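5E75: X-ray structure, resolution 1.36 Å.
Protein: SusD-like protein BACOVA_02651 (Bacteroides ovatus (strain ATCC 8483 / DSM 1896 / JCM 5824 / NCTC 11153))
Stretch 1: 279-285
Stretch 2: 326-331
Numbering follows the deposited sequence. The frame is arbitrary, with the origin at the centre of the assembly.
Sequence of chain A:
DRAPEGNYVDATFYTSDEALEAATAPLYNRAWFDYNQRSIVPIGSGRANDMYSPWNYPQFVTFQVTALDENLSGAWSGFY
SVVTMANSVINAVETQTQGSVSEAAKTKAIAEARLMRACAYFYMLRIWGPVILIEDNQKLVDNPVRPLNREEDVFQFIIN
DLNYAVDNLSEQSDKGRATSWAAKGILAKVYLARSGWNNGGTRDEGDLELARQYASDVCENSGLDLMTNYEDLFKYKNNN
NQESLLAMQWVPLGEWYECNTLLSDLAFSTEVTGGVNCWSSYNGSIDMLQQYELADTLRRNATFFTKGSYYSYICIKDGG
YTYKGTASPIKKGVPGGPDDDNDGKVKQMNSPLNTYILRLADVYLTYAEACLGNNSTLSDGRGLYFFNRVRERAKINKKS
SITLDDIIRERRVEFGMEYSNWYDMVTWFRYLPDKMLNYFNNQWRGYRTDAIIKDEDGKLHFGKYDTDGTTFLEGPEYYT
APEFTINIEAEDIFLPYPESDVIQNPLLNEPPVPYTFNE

Stretch 1, residues 279-285: WSSYNGS
Stretch 2, residues 326-331: TASPIK

The touching parts, 280 to 284 and 327 to 330, run 104° apart in end-to-end direction; the nearest CA pair is Asn-283 and Pro-329, 4.4 Å apart, and the stretches bury 277 Å² in all. Ser-328 (phi/psi -148/54) makes all three direct hydrogen bonds. Ser-328 N donates to Asn-283 OD1 at 2.9 Å; Ser-328 O accepts from Gly-284 N at 2.8 Å; Ser-328 OG donates to Gly-284 O at 2.9 Å, which the p rotamer (chi1 48°) allows. A short hydroxyl suits this place, because it reaches a backbone carbonyl while its own main chain is engaged.

Asn-283, extended at -134/142, takes chi1 -70° (m) and chi2 -76°, which brings its amide oxygen to the other backbone. Asn-283 OD1 also lies 3.2 Å from Ala-327 CB, a small methyl that points toward the first stretch. Gly-284 (-51/136) presents bare backbone to Ser-328.

Apolar packing continues beside this polar cluster. Ile-330 (-68/133; chi1 m, chi2 t) extends CD1 to 3.6 Å from Tyr-282 CB, while the CA-to-CB bond of Tyr-282 (-68/142; chi1 -66°, chi2 -53°) points sideways. Pro-329 (-66/162) CA lies 3.6 Å from Tyr-282 O; its N has no hydrogen, so the 3.2 Å approach of Asn-283 OD1 to Pro-329 N is no hydrogen bond. A water accepts from Ile-330 N (3.0 Å) and donates to Ser-280 OG (3.0 Å); Ser-280, chi1 t, also accepts from Tyr-282 N at Ser-280 OG (3.2 Å).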

# COMPACT_ATOMS: atom_id res chain seq x y z
N TRP A 279 -17.73 -10.14 -7.49
CA TRP A 279 -18.54 -9.10 -8.11
C TRP A 279 -17.75 -7.83 -8.49
O TRP A 279 -18.33 -6.75 -8.60
CB TRP A 279 -19.69 -8.73 -7.17
CG TRP A 279 -19.25 -8.50 -5.75
CD1 TRP A 279 -18.66 -7.38 -5.23
CD2 TRP A 279 -19.38 -9.42 -4.65
NE1 TRP A 279 -18.42 -7.55 -3.88
CE2 TRP A 279 -18.84 -8.80 -3.51
CE3 TRP A 279 -19.89 -10.72 -4.54
CZ2 TRP A 279 -18.82 -9.43 -2.25
CZ3 TRP A 279 -19.85 -11.34 -3.30
CH2 TRP A 279 -19.32 -10.70 -2.17
N SER A 280 -16.45 -7.95 -8.72
CA SER A 280 -15.66 -6.75 -9.00
C SER A 280 -15.99 -6.14 -10.35
O SER A 280 -16.08 -6.85 -11.34
CB SER A 280 -14.17 -7.06 -8.98
OG SER A 280 -13.41 -5.86 -9.05
N SER A 281 -16.12 -4.82 -10.37
CA SER A 281 -16.18 -4.08 -11.63
C SER A 281 -14.97 -3.14 -11.80
O SER A 281 -14.96 -2.27 -12.66
CB SER A 281 -17.48 -3.29 -11.72
OG SER A 281 -17.61 -2.35 -10.67
N TYR A 282 -13.94 -3.32 -10.98
CA TYR A 282 -12.71 -2.55 -11.18
C TYR A 282 -11.98 -2.97 -12.45
O TYR A 282 -11.90 -4.15 -12.80
CB TYR A 282 -11.74 -2.74 -10.00
CG TYR A 282 -12.22 -2.17 -8.69
CD1 TYR A 282 -12.64 -0.86 -8.57
CD2 TYR A 282 -12.25 -2.97 -7.56
CE1 TYR A 282 -13.07 -0.36 -7.36
CE2 TYR A 282 -12.68 -2.48 -6.34
CZ TYR A 282 -13.08 -1.18 -6.25
OH TYR A 282 -13.52 -0.70 -5.03
N ASN A 283 -11.41 -1.98 -13.12
CA ASN A 283 -10.46 -2.23 -14.20
C ASN A 283 -9.25 -1.33 -14.06
O ASN A 283 -9.39 -0.16 -13.70
CB ASN A 283 -11.10 -1.96 -15.57
CG ASN A 283 -12.14 -2.97 -15.92
OD1 ASN A 283 -11.82 -4.09 -16.30
ND2 ASN A 283 -13.41 -2.58 -15.81
N GLY A 284 -8.07 -1.85 -14.37
CA GLY A 284 -6.86 -1.04 -14.42
C GLY A 284 -7.12 0.18 -15.30
O GLY A 284 -7.76 0.06 -16.36
N SER A 285 -6.70 1.36 -14.86
CA SER A 285 -7.02 2.57 -15.58
C SER A 285 -6.21 2.67 -16.85
O SER A 285 -5.18 2.04 -17.01
CB SER A 285 -6.79 3.80 -14.72
OG SER A 285 -5.41 3.99 -14.46
N THR A 326 -12.16 -7.96 -22.97
CA THR A 326 -11.55 -6.79 -23.60
C THR A 326 -11.43 -5.63 -22.64
O THR A 326 -11.37 -4.49 -23.04
CB THR A 326 -12.33 -6.34 -24.86
OG1 THR A 326 -13.65 -5.92 -24.49
CG2 THR A 326 -12.42 -7.47 -25.86
N ALA A 327 -11.41 -5.95 -21.35
CA ALA A 327 -11.23 -4.95 -20.30
C ALA A 327 -9.89 -5.18 -19.58
O ALA A 327 -8.93 -5.66 -20.19
CB ALA A 327 -12.40 -4.98 -19.37
N SER A 328 -9.80 -4.82 -18.31
CA SER A 328 -8.53 -4.87 -17.60
C SER A 328 -8.76 -5.20 -16.11
O SER A 328 -8.29 -4.48 -15.23
CB SER A 328 -7.75 -3.57 -17.79
OG SER A 328 -8.57 -2.44 -17.56
N PRO A 329 -9.48 -6.29 -15.82
CA PRO A 329 -9.78 -6.58 -14.42
C PRO A 329 -8.52 -6.92 -13.61
O PRO A 329 -7.45 -7.26 -14.14
CB PRO A 329 -10.74 -7.76 -14.51
CG PRO A 329 -10.47 -8.42 -15.85
CD PRO A 329 -10.04 -7.30 -16.75
N ILE A 330 -8.67 -6.82 -12.30
CA ILE A 330 -7.57 -7.00 -11.38
C ILE A 330 -7.08 -8.47 -11.39
O ILE A 330 -7.88 -9.40 -11.27
CB ILE A 330 -7.98 -6.58 -9.95
CG1 ILE A 330 -8.37 -5.09 -9.90
CG2 ILE A 330 -6.88 -6.89 -8.95
CD1 ILE A 330 -9.10 -4.70 -8.64
N LYS A 331 -5.76 -8.65 -11.47
CA LYS A 331 -5.12 -9.95 -11.22
C LYS A 331 -4.45 -10.01 -9.85
O LYS A 331 -4.55 -11.01 -9.16
CB LYS A 331 -4.10 -10.29 -12.32
CG LYS A 331 -3.20 -11.51 -11.98
CD LYS A 331 -3.96 -12.82 -11.86
CE LYS A 331 -3.16 -13.88 -11.11
NZ LYS A 331 -3.04 -13.54 -9.67
O HOH W 1 -11.42 -6.41 -11.25